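Local coordinates for HEPN domain-containing protein (Thermotoga maritima, PDB 1O3U) that is of unknown function but belongs to the HEPN family, whose small all-helical domains are thought to bind nucleotides, and pairs with a second copy of itself, at residues Asp18-Ala23 against Tyr120-Ile125; Lys24-Leu27 against Asn33-Cys36; Lys48-Arg53 against Gly68-Arg73; Gly60-Asp65 against Glu86-Cys91. All coordinates share one frame; numbering follows the deposited sequence.

Contact 1 (Asp18-Ala23 against Tyr120-Ile125); sequences DDLEHA and YAEKII
Where helix 11-28 runs beside the long C-terminal helix 104-132, L20 from the first meets A121, E122 and I125 of the second, so a single leucine accounts for the whole of one side of the contact. Its CG lies anti to the backbone N (chi1 -172°), which carries the forked end toward the other helix, and the two methyls then divide the work. L20 CD1 settles beside the small CB of A121 at 4.1 Å and is also 3.9 Å from the backbone N of E122. L20 CD2 comes 3.8 Å from I125 CD1, the tip of a side chain reaching back the other way, and that same isoleucine methyl also touches L20 CB.

In the all-helical HEPN fold this is an antiparallel pair of helices: the short segment axes make an angle of 161° and approach to 10.5 Å, with L20 and E122 nearest in the register. Such spacing is wide enough for a leucine to fill, and A121, with no more than a methyl, admits it to the opposing backbone.

E122 meets the same methyl, CD2, from a direction roughly square to that of I125. Its side chain crosses L20 at about a right angle, with E122 CB and CG each 3.8 Å from L20 CD2. The carboxylate also passes the methyl, and its OE2 forms a salt bridge with K24, one turn further along the leucine's own helix. On the neighbouring faces of helix 11-28, D19 is salt-bridged to K45, and the ring of H22 stacks on H22 of the second subunit.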
loop_
_atom_site.group_PDB
_atom_site.type_symbol
_atom_site.label_atom_id
_atom_site.label_comp_id
_atom_site.label_asym_id
_atom_site.label_seq_id
_atom_site.Cartn_x
_atom_site.Cartn_y
_atom_site.Cartn_z
ATOM N N ASP A 18 4.427 3.648 7.500
ATOM C CA ASP A 18 5.382 3.084 6.551
ATOM C C ASP A 18 5.119 3.576 5.135
ATOM O O ASP A 18 6.073 3.920 4.443
ATOM C CB ASP A 18 5.366 1.563 6.547
ATOM C CG ASP A 18 5.903 0.967 7.819
ATOM O OD1 ASP A 18 6.482 1.707 8.650
ATOM O OD2 ASP A 18 5.780 -0.257 8.067
ATOM N N ASP A 19 3.852 3.563 4.687
ATOM C CA ASP A 19 3.489 4.169 3.399
ATOM C C ASP A 19 3.936 5.655 3.297
ATOM O O ASP A 19 4.405 6.113 2.257
ATOM C CB ASP A 19 1.974 4.124 3.153
ATOM C CG ASP A 19 1.459 2.732 2.800
ATOM O OD1 ASP A 19 2.247 1.828 2.399
ATOM O OD2 ASP A 19 0.236 2.494 2.838
ATOM N N LEU A 20 3.747 6.406 4.374
ATOM C CA LEU A 20 4.174 7.807 4.408
ATOM C C LEU A 20 5.700 7.891 4.217
ATOM O O LEU A 20 6.182 8.703 3.443
ATOM C CB LEU A 20 3.761 8.498 5.711
ATOM C CG LEU A 20 3.985 10.020 5.755
ATOM C CD1 LEU A 20 3.178 10.714 4.720
ATOM C CD2 LEU A 20 3.734 10.603 7.143
ATOM N N GLU A 21 6.448 7.039 4.913
ATOM C CA GLU A 21 7.897 7.036 4.779
ATOM C C GLU A 21 8.288 6.676 3.359
ATOM O O GLU A 21 9.200 7.287 2.795
ATOM C CB GLU A 21 8.537 6.097 5.766
ATOM C CG GLU A 21 10.035 6.274 5.856
ATOM C CD GLU A 21 10.483 7.541 6.596
ATOM O OE1 GLU A 21 9.662 8.304 7.199
ATOM O OE2 GLU A 21 11.707 7.790 6.545
ATOM N N HIS A 22 7.580 5.711 2.779
ATOM C CA HIS A 22 7.759 5.347 1.367
ATOM C C HIS A 22 7.561 6.569 0.474
ATOM O O HIS A 22 8.376 6.844 -0.411
ATOM C CB HIS A 22 6.809 4.241 0.918
ATOM C CG HIS A 22 7.306 3.435 -0.263
ATOM N ND1 HIS A 22 6.639 2.323 -0.736
ATOM C CD2 HIS A 22 8.423 3.551 -1.025
ATOM C CE1 HIS A 22 7.318 1.804 -1.746
ATOM N NE2 HIS A 22 8.405 2.521 -1.931
ATOM N N ALA A 23 6.460 7.295 0.681
ATOM C CA ALA A 23 6.169 8.488 -0.096
ATOM C C ALA A 23 7.309 9.530 -0.011
ATOM O O ALA A 23 7.672 10.149 -1.015
ATOM C CB ALA A 23 4.913 9.093 0.363
ATOM N N TYR A 120 -0.441 16.371 3.078
ATOM C CA TYR A 120 -1.854 16.075 3.327
ATOM C C TYR A 120 -1.990 14.720 3.987
ATOM O O TYR A 120 -2.780 14.586 4.904
ATOM C CB TYR A 120 -2.680 16.072 2.056
ATOM C CG TYR A 120 -2.851 17.411 1.379
ATOM C CD1 TYR A 120 -2.468 18.584 1.998
ATOM C CD2 TYR A 120 -3.489 17.499 0.132
ATOM C CE1 TYR A 120 -2.629 19.808 1.372
ATOM C CE2 TYR A 120 -3.671 18.692 -0.475
ATOM C CZ TYR A 120 -3.240 19.854 0.142
ATOM O OH TYR A 120 -3.424 21.064 -0.479
ATOM N N ALA A 121 -1.250 13.723 3.508
ATOM C CA ALA A 121 -1.352 12.385 4.068
ATOM C C ALA A 121 -0.855 12.393 5.528
ATOM O O ALA A 121 -1.478 11.833 6.423
ATOM C CB ALA A 121 -0.549 11.412 3.257
ATOM N N GLU A 122 0.270 13.049 5.748
ATOM C CA GLU A 122 0.765 13.255 7.076
ATOM C C GLU A 122 -0.225 13.944 8.037
ATOM O O GLU A 122 -0.374 13.518 9.185
ATOM C CB GLU A 122 2.077 14.016 7.020
ATOM C CG GLU A 122 2.788 14.118 8.366
ATOM C CD GLU A 122 4.285 14.340 8.167
ATOM O OE1 GLU A 122 4.659 15.126 7.261
ATOM O OE2 GLU A 122 5.091 13.712 8.859
ATOM N N LYS A 123 -0.891 14.993 7.557
ATOM C CA LYS A 123 -1.926 15.659 8.294
ATOM C C LYS A 123 -3.053 14.723 8.690
ATOM O O LYS A 123 -3.497 14.709 9.841
ATOM C CB LYS A 123 -2.426 16.824 7.443
ATOM C CG LYS A 123 -2.965 17.940 8.137
ATOM C CD LYS A 123 -2.837 19.177 7.204
ATOM C CE LYS A 123 -3.311 20.395 7.836
ATOM N NZ LYS A 123 -3.799 21.358 6.824
ATOM N N ILE A 124 -3.508 13.911 7.733
ATOM C CA ILE A 124 -4.549 12.950 8.005
ATOM C C ILE A 124 -4.094 11.902 9.022
ATOM O O ILE A 124 -4.864 11.555 9.977
ATOM C CB ILE A 124 -5.058 12.332 6.681
ATOM C CG1 ILE A 124 -5.863 13.380 5.895
ATOM C CG2 ILE A 124 -5.932 11.103 6.948
ATOM C CD1 ILE A 124 -6.209 12.987 4.439
ATOM N N ILE A 125 -2.883 11.371 8.832
ATOM C CA ILE A 125 -2.307 10.446 9.803
ATOM C C ILE A 125 -2.299 11.032 11.237
ATOM O O ILE A 125 -2.723 10.369 12.170
ATOM C CB ILE A 125 -0.917 10.011 9.390
ATOM C CG1 ILE A 125 -0.992 9.120 8.160
ATOM C CG2 ILE A 125 -0.178 9.358 10.587
ATOM C CD1 ILE A 125 0.413 8.891 7.491
#

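Contact 2 (Lys24-Leu27 against Asn33-Cys36); sequences KHDL and NWAC
D26 and A35 bury the largest areas here: their CA atoms lie 5.2 Å apart, and the atoms that meet are mainly the beta carbons and the backbone. D26 CB rests against the opposite chain, 3.8 Å from A35 N, while the alanine methyl returns the visit, A35 CB sitting 3.9 Å from L27 N. The beta carbon of L27 adds an apolar touch to the same methyl, with L27 CB and A35 CB 4.2 Å apart.

These residues join the facing ends of helix 11-28 and helix 32-54, two successive helices linked by a tight turn into a helical hairpin, and A35, with only a methyl, is consistent with so close an approach beside the turn.

W34 is the third participant, through its root more than its ring. D26 CG is anti to the carbonyl carbon (chi1 -78°), which brings the carboxylate obliquely to the root of the tryptophan and puts D26 OD2 3.4 Å from W34 CB; the carboxylate and indole planes stand 41° apart. The same OD2 accepts a hydrogen bond from NE2 of H22 of the second subunit, giving this buried oxygen a polar partner across the dimer interface. The indole leads away from helix 11-28 and stacks with that same H22 of the second subunit, while N33 ND2 lies 3.7 Å above one face of the W34 ring, offset toward the rim.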
loop_
_atom_site.group_PDB
_atom_site.type_symbol
_atom_site.label_atom_id
_atom_site.label_comp_id
_atom_site.label_asym_id
_atom_site.label_seq_id
_atom_site.Cartn_x
_atom_site.Cartn_y
_atom_site.Cartn_z
ATOM N N LYS A 24 7.801 9.747 1.205
ATOM C CA LYS A 24 8.845 10.699 1.452
ATOM C C LYS A 24 10.177 10.282 0.765
ATOM O O LYS A 24 10.914 11.132 0.269
ATOM C CB LYS A 24 9.017 10.870 2.950
ATOM C CG LYS A 24 7.894 11.693 3.588
ATOM C CD LYS A 24 8.175 11.937 5.023
ATOM C CE LYS A 24 7.001 12.641 5.644
ATOM N NZ LYS A 24 7.262 12.986 7.025
ATOM N N HIS A 25 10.437 8.991 0.729
ATOM C CA HIS A 25 11.599 8.441 0.037
ATOM C C HIS A 25 11.485 8.660 -1.452
ATOM O O HIS A 25 12.445 9.109 -2.100
ATOM C CB HIS A 25 11.714 6.956 0.331
ATOM C CG HIS A 25 12.980 6.343 -0.183
ATOM N ND1 HIS A 25 13.022 5.603 -1.341
ATOM C CD2 HIS A 25 14.244 6.368 0.301
ATOM C CE1 HIS A 25 14.261 5.186 -1.545
ATOM N NE2 HIS A 25 15.025 5.645 -0.568
ATOM N N ASP A 26 10.313 8.344 -2.008
ATOM C CA ASP A 26 10.060 8.583 -3.436
ATOM C C ASP A 26 10.171 10.082 -3.757
ATOM O O ASP A 26 10.776 10.456 -4.774
ATOM C CB ASP A 26 8.687 8.082 -3.868
ATOM C CG ASP A 26 8.640 6.553 -4.060
ATOM O OD1 ASP A 26 9.645 5.936 -4.496
ATOM O OD2 ASP A 26 7.635 5.925 -3.793
ATOM N N LEU A 27 9.624 10.942 -2.888
ATOM C CA LEU A 27 9.735 12.367 -3.086
ATOM C C LEU A 27 11.196 12.825 -3.180
ATOM O O LEU A 27 11.546 13.617 -4.065
ATOM C CB LEU A 27 9.032 13.116 -1.977
ATOM C CG LEU A 27 9.020 14.637 -2.037
ATOM C CD1 LEU A 27 8.399 15.134 -3.347
ATOM C CD2 LEU A 27 8.250 15.131 -0.837
ATOM N N ASN A 33 5.197 10.977 -9.023
ATOM C CA ASN A 33 4.082 10.096 -9.262
ATOM C C ASN A 33 3.931 9.043 -8.186
ATOM O O ASN A 33 2.833 8.823 -7.668
ATOM C CB ASN A 33 4.171 9.406 -10.650
ATOM C CG ASN A 33 5.475 8.560 -10.867
ATOM O OD1 ASN A 33 6.572 8.796 -10.269
ATOM N ND2 ASN A 33 5.352 7.569 -11.761
ATOM N N TRP A 34 5.031 8.415 -7.828
ATOM C CA TRP A 34 4.979 7.360 -6.831
ATOM C C TRP A 34 4.734 7.940 -5.439
ATOM O O TRP A 34 4.023 7.334 -4.632
ATOM C CB TRP A 34 6.256 6.521 -6.892
ATOM C CG TRP A 34 6.249 5.572 -8.053
ATOM C CD1 TRP A 34 7.148 5.525 -9.076
ATOM C CD2 TRP A 34 5.290 4.537 -8.316
ATOM N NE1 TRP A 34 6.815 4.521 -9.956
ATOM C CE2 TRP A 34 5.683 3.886 -9.506
ATOM C CE3 TRP A 34 4.141 4.075 -7.651
ATOM C CZ2 TRP A 34 4.963 2.820 -10.050
ATOM C CZ3 TRP A 34 3.440 3.013 -8.176
ATOM C CH2 TRP A 34 3.843 2.399 -9.379
ATOM N N ALA A 35 5.265 9.134 -5.176
ATOM C CA ALA A 35 5.040 9.795 -3.901
ATOM C C ALA A 35 3.539 10.055 -3.707
ATOM O O ALA A 35 3.015 9.865 -2.629
ATOM C CB ALA A 35 5.831 11.083 -3.796
ATOM N N CYS A 36 2.884 10.498 -4.761
ATOM C CA CYS A 36 1.443 10.689 -4.787
ATOM C C CYS A 36 0.721 9.390 -4.458
ATOM O O CYS A 36 -0.114 9.338 -3.579
ATOM C CB CYS A 36 1.033 11.185 -6.159
ATOM S SG CYS A 36 -0.729 11.268 -6.383
#

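Contact 3 (Lys48-Arg53 against Gly68-Arg73); sequences KAVFQR and GELSSR
The phenyl ring of F51 is met on one face by L70 and at its edge by E69. L70 CD1 stands 4.0 Å above the F51 ring plane, displaced toward the rim, with F51 CE1 as its nearest ring carbon. At the edge, close to the plane, E69 CB lies 3.7 Å from F51 CZ. The glutamate carboxylate is tilted 62° from the ring plane, and E69 OE1 comes within 3.8 Å of F51 CE2, well out of the plane on the side away from L70 CD1.

With CG anti to the carbonyl carbon (chi1 -72°), the F51 ring leaves helix 32-54 toward helix 63-70, so that F51 CZ comes up to L70 N at 3.9 Å. L70 slides past it in the opposite direction, toward V50, whose CG1 is 3.9 Å from L70 CD1. The same leucine methyl therefore touches both the valine and the ring.

This joins the C-terminal part of helix 32-54 to the short helix 63-70 packed against it, with F66 from that helix and A56 and A58 from the connecting loop also against the ring. Just past L70 the chain turns: S72 OG donates to E69 O at 3.0 Å, and S72 N donates to the same E69 O at 3.3 Å, so this oxygen is gripped twice.

Across the two segments the chemistry is therefore mostly that of carbon against carbon: the ring and the aliphatic groups make the join, while the E69 carboxylate finds a polar partner outside it, in a weak hydrogen bond from W59 N to E69 OE1.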
loop_
_atom_site.group_PDB
_atom_site.type_symbol
_atom_site.label_atom_id
_atom_site.label_comp_id
_atom_site.label_asym_id
_atom_site.label_seq_id
_atom_site.Cartn_x
_atom_site.Cartn_y
_atom_site.Cartn_z
ATOM N N LYS A 48 -8.689 3.867 8.123
ATOM C CA LYS A 48 -9.092 2.503 8.470
ATOM C C LYS A 48 -8.703 2.098 9.905
ATOM O O LYS A 48 -9.419 1.315 10.553
ATOM C CB LYS A 48 -8.500 1.491 7.500
ATOM C CG LYS A 48 -9.094 1.546 6.149
ATOM C CD LYS A 48 -8.472 0.450 5.272
ATOM C CE LYS A 48 -8.866 0.626 3.816
ATOM N N ALA A 49 -7.572 2.618 10.386
ATOM C CA ALA A 49 -7.147 2.361 11.765
ATOM C C ALA A 49 -8.208 2.868 12.759
ATOM O O ALA A 49 -8.447 2.227 13.776
ATOM C CB ALA A 49 -5.800 3.011 12.048
ATOM N N VAL A 50 -8.895 3.967 12.420
ATOM C CA VAL A 50 -9.971 4.489 13.284
ATOM C C VAL A 50 -11.189 3.556 13.286
ATOM O O VAL A 50 -11.781 3.274 14.349
ATOM C CB VAL A 50 -10.426 5.905 12.888
ATOM C CG1 VAL A 50 -11.465 6.424 13.880
ATOM C CG2 VAL A 50 -9.223 6.880 12.816
ATOM N N PHE A 51 -11.614 3.147 12.096
ATOM C CA PHE A 51 -12.645 2.119 11.983
ATOM C C PHE A 51 -12.298 0.861 12.768
ATOM O O PHE A 51 -13.160 0.368 13.476
ATOM C CB PHE A 51 -12.981 1.767 10.528
ATOM C CG PHE A 51 -13.745 2.836 9.822
ATOM C CD1 PHE A 51 -13.086 3.890 9.208
ATOM C CD2 PHE A 51 -15.134 2.806 9.786
ATOM C CE1 PHE A 51 -13.790 4.900 8.537
ATOM C CE2 PHE A 51 -15.848 3.819 9.133
ATOM C CZ PHE A 51 -15.156 4.877 8.520
ATOM N N GLN A 52 -11.059 0.365 12.684
ATOM C CA GLN A 52 -10.679 -0.882 13.358
ATOM C C GLN A 52 -10.798 -0.720 14.881
ATOM O O GLN A 52 -11.314 -1.581 15.546
ATOM C CB GLN A 52 -9.258 -1.345 13.023
ATOM C CG GLN A 52 -9.045 -2.827 13.409
ATOM C CD GLN A 52 -7.572 -3.263 13.527
ATOM O OE1 GLN A 52 -6.692 -2.690 12.902
ATOM N NE2 GLN A 52 -7.323 -4.307 14.330
ATOM N N ARG A 53 -10.314 0.394 15.408
ATOM C CA ARG A 53 -10.426 0.675 16.849
ATOM C C ARG A 53 -11.892 0.768 17.296
ATOM O O ARG A 53 -12.245 0.298 18.373
ATOM C CB ARG A 53 -9.696 1.958 17.202
ATOM C CG ARG A 53 -9.831 2.407 18.663
ATOM C CD ARG A 53 -9.077 1.585 19.660
ATOM N NE ARG A 53 -9.409 2.012 21.033
ATOM C CZ ARG A 53 -9.344 1.246 22.099
ATOM N NH1 ARG A 53 -8.957 -0.023 22.001
ATOM N NH2 ARG A 53 -9.668 1.746 23.281
ATOM N N GLY A 68 -15.992 10.417 4.885
ATOM C CA GLY A 68 -17.412 10.684 4.847
ATOM C C GLY A 68 -18.149 9.810 5.839
ATOM O O GLY A 68 -18.991 10.302 6.559
ATOM N N GLU A 69 -17.844 8.510 5.880
ATOM C CA GLU A 69 -18.490 7.584 6.821
ATOM C C GLU A 69 -18.149 7.997 8.258
ATOM O O GLU A 69 -18.998 7.988 9.152
ATOM C CB GLU A 69 -18.032 6.115 6.594
ATOM C CG GLU A 69 -18.701 5.333 5.468
ATOM C CD GLU A 69 -18.108 3.921 5.305
ATOM O OE1 GLU A 69 -18.224 3.075 6.242
ATOM O OE2 GLU A 69 -17.515 3.663 4.229
ATOM N N LEU A 70 -16.891 8.356 8.460
ATOM C CA LEU A 70 -16.413 8.749 9.786
ATOM C C LEU A 70 -17.153 9.990 10.335
ATOM O O LEU A 70 -17.332 10.119 11.549
ATOM C CB LEU A 70 -14.906 8.958 9.725
ATOM C CG LEU A 70 -14.142 8.763 11.027
ATOM C CD1 LEU A 70 -14.468 7.396 11.650
ATOM C CD2 LEU A 70 -12.604 8.935 10.806
ATOM N N SER A 71 -17.614 10.868 9.435
ATOM C CA SER A 71 -18.362 12.110 9.779
ATOM C C SER A 71 -19.670 11.920 10.554
ATOM O O SER A 71 -20.169 12.855 11.209
ATOM C CB SER A 71 -18.670 12.907 8.505
ATOM O OG SER A 71 -17.469 13.388 7.933
ATOM N N SER A 72 -20.248 10.721 10.466
ATOM C CA SER A 72 -21.479 10.392 11.191
ATOM C C SER A 72 -21.208 10.236 12.686
ATOM O O SER A 72 -22.125 10.288 13.508
ATOM C CB SER A 72 -22.103 9.091 10.643
ATOM O OG SER A 72 -21.329 7.956 11.046
ATOM N N ARG A 73 -19.937 10.068 13.034
ATOM C CA ARG A 73 -19.544 9.765 14.401
ATOM C C ARG A 73 -18.603 10.816 15.018
ATOM O O ARG A 73 -18.716 11.154 16.210
ATOM C CB ARG A 73 -18.856 8.397 14.391
ATOM C CG ARG A 73 -18.614 7.841 15.766
ATOM C CD ARG A 73 -19.890 7.460 16.477
ATOM N NE ARG A 73 -19.700 7.429 17.919
ATOM C CZ ARG A 73 -19.873 8.466 18.742
ATOM N NH1 ARG A 73 -20.245 9.663 18.289
ATOM N NH2 ARG A 73 -19.663 8.296 20.040
#

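Contact 4 (Gly60-Asp65 against Glu86-Cys91); sequences GYSVPD and ELDKAC
S62 and D88 bring their backbones to within 6.2 Å of each other, CA to CA, where the chain of S62 is still extended (psi 157°) and is about to enter helix 63-70. S62 is the N-cap of that helix and forms a capping box with D65. Its hydroxyl sits between the backbone N and the carbonyl carbon (chi1 73°), turned back over the first turn, and D65 N donates to S62 OG at 2.9 Å. In return D65 OD2 receives S62 N in a weak bond, and Y61 N at 3.3 Å through the lone pair directed away from the other carboxylate oxygen. One aspartate oxygen thus accepts from two successive amides, one of them weakly.

D88, on helix 78-88, is laid against this start. CG anti to the backbone N (chi1 -167°) turns its carboxylate toward the serine, with D88 OD1 3.1 Å from S62 CB in a tight carbon-to-oxygen approach. P64 meets it with the CG-CD edge of its ring: P64 CG and D88 CB are 3.8 Å apart, and P64 CD is equally near. A carboxylate beside a helix N-terminus would probably be favoured by the partial positive charge there. The contact is at the surface, and the polar link between the two side chains is indirect: one water lies 2.8 Å from S62 OG and donates to D88 OD2 at 2.7 Å.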
loop_
_atom_site.group_PDB
_atom_site.type_symbol
_atom_site.label_atom_id
_atom_site.label_comp_id
_atom_site.label_asym_id
_atom_site.label_seq_id
_atom_site.Cartn_x
_atom_site.Cartn_y
_atom_site.Cartn_z
ATOM N N GLY A 60 -15.541 1.203 1.116
ATOM C CA GLY A 60 -15.106 1.999 0.003
ATOM C C GLY A 60 -13.637 1.842 -0.218
ATOM O O GLY A 60 -12.947 1.040 0.407
ATOM N N TYR A 61 -13.149 2.630 -1.139
ATOM C CA TYR A 61 -11.760 2.556 -1.514
ATOM C C TYR A 61 -11.100 3.837 -1.112
ATOM O O TYR A 61 -10.001 3.831 -0.571
ATOM C CB TYR A 61 -11.693 2.296 -3.015
ATOM C CG TYR A 61 -12.543 1.096 -3.381
ATOM C CD1 TYR A 61 -12.160 -0.197 -2.997
ATOM C CD2 TYR A 61 -13.751 1.251 -4.049
ATOM C CE1 TYR A 61 -12.948 -1.312 -3.310
ATOM C CE2 TYR A 61 -14.539 0.147 -4.374
ATOM C CZ TYR A 61 -14.136 -1.129 -3.997
ATOM O OH TYR A 61 -14.919 -2.209 -4.326
ATOM N N SER A 62 -11.800 4.945 -1.324
ATOM C CA SER A 62 -11.157 6.222 -1.333
ATOM C C SER A 62 -11.095 6.807 0.086
ATOM O O SER A 62 -11.874 6.457 0.954
ATOM C CB SER A 62 -11.883 7.158 -2.293
ATOM O OG SER A 62 -13.116 7.577 -1.768
ATOM N N VAL A 63 -10.158 7.708 0.282
ATOM C CA VAL A 63 -10.082 8.475 1.534
ATOM C C VAL A 63 -11.320 9.328 1.722
ATOM O O VAL A 63 -11.845 9.353 2.816
ATOM C CB VAL A 63 -8.800 9.331 1.607
ATOM C CG1 VAL A 63 -8.702 10.059 2.942
ATOM C CG2 VAL A 63 -7.616 8.433 1.401
ATOM N N PRO A 64 -11.836 10.007 0.686
ATOM C CA PRO A 64 -13.131 10.665 0.829
ATOM C C PRO A 64 -14.238 9.715 1.267
ATOM O O PRO A 64 -15.025 10.153 2.092
ATOM C CB PRO A 64 -13.412 11.220 -0.571
ATOM C CG PRO A 64 -12.137 11.399 -1.159
ATOM C CD PRO A 64 -11.279 10.257 -0.654
ATOM N N ASP A 65 -14.249 8.462 0.791
ATOM C CA ASP A 65 -15.258 7.478 1.191
ATOM C C ASP A 65 -15.187 7.285 2.703
ATOM O O ASP A 65 -16.172 7.449 3.405
ATOM C CB ASP A 65 -15.064 6.101 0.514
ATOM C CG ASP A 65 -15.503 6.067 -0.931
ATOM O OD1 ASP A 65 -16.284 6.945 -1.367
ATOM O OD2 ASP A 65 -15.101 5.172 -1.710
ATOM N N GLU A 86 -8.195 15.901 -2.815
ATOM C CA GLU A 86 -6.999 16.069 -3.622
ATOM C C GLU A 86 -6.208 14.765 -3.727
ATOM O O GLU A 86 -5.661 14.437 -4.781
ATOM C CB GLU A 86 -6.100 17.157 -3.053
ATOM C CG GLU A 86 -6.717 18.529 -3.078
ATOM C CD GLU A 86 -6.618 19.181 -4.434
ATOM O OE1 GLU A 86 -5.490 19.314 -4.952
ATOM O OE2 GLU A 86 -7.674 19.562 -4.973
ATOM N N LEU A 87 -6.162 14.017 -2.636
ATOM C CA LEU A 87 -5.436 12.759 -2.599
ATOM C C LEU A 87 -6.129 11.697 -3.424
ATOM O O LEU A 87 -5.482 10.788 -3.941
ATOM C CB LEU A 87 -5.356 12.255 -1.172
ATOM C CG LEU A 87 -4.263 12.855 -0.333
ATOM C CD1 LEU A 87 -4.622 12.647 1.160
ATOM C CD2 LEU A 87 -2.927 12.179 -0.732
ATOM N N ASP A 88 -7.439 11.820 -3.543
ATOM C CA ASP A 88 -8.234 10.860 -4.283
ATOM C C ASP A 88 -7.982 10.904 -5.791
ATOM O O ASP A 88 -8.256 9.920 -6.480
ATOM C CB ASP A 88 -9.712 11.088 -4.014
ATOM C CG ASP A 88 -10.568 9.945 -4.506
ATOM O OD1 ASP A 88 -10.183 8.781 -4.276
ATOM O OD2 ASP A 88 -11.629 10.118 -5.122
ATOM N N LYS A 89 -7.489 12.029 -6.294
ATOM C CA LYS A 89 -7.257 12.203 -7.741
ATOM C C LYS A 89 -6.108 11.353 -8.303
ATOM O O LYS A 89 -5.198 10.962 -7.578
ATOM C CB LYS A 89 -6.996 13.679 -8.047
ATOM C CG LYS A 89 -8.200 14.595 -7.820
ATOM C CD LYS A 89 -7.748 16.020 -7.512
ATOM C CE LYS A 89 -8.912 16.942 -7.171
ATOM N NZ LYS A 89 -9.271 17.819 -8.325
ATOM N N ALA A 90 -6.133 11.110 -9.614
ATOM C CA ALA A 90 -5.192 10.190 -10.264
ATOM C C ALA A 90 -3.727 10.609 -10.099
ATOM O O ALA A 90 -3.394 11.805 -10.224
ATOM C CB ALA A 90 -5.532 10.068 -11.758
ATOM N N CYS A 91 -2.868 9.628 -9.800
ATOM C CA CYS A 91 -1.414 9.816 -9.773
ATOM C C CYS A 91 -0.789 9.339 -11.084
ATOM O O CYS A 91 -0.105 10.098 -11.768
ATOM C CB CYS A 91 -0.782 9.022 -8.633
ATOM S SG CYS A 91 -1.408 9.439 -6.989
HETATM O O HOH W 1 -13.902 9.039 -4.028
#

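In the fold
Contacts 2, 3 and 4 are all nested within the long chain loop that contact 1 closes. Contacts 1 and 2 share helix 11-28, their centres 10 Å apart, and are joined by the salt bridge from K24 NZ to E122 OE2 at 2.9 Å; both also reach the second subunit. Contact 4 leans on contact 1 through I124 CD1 and L87 CD1, 3.7 Å apart, and is bound to contact 2 by the C36-C91 disulfide. Contacts 2 and 3 lie on opposite sides of the chain's centre, 26 Å between their centres, yet both use helix 32-54, while contacts 3 and 4 share helix 63-70.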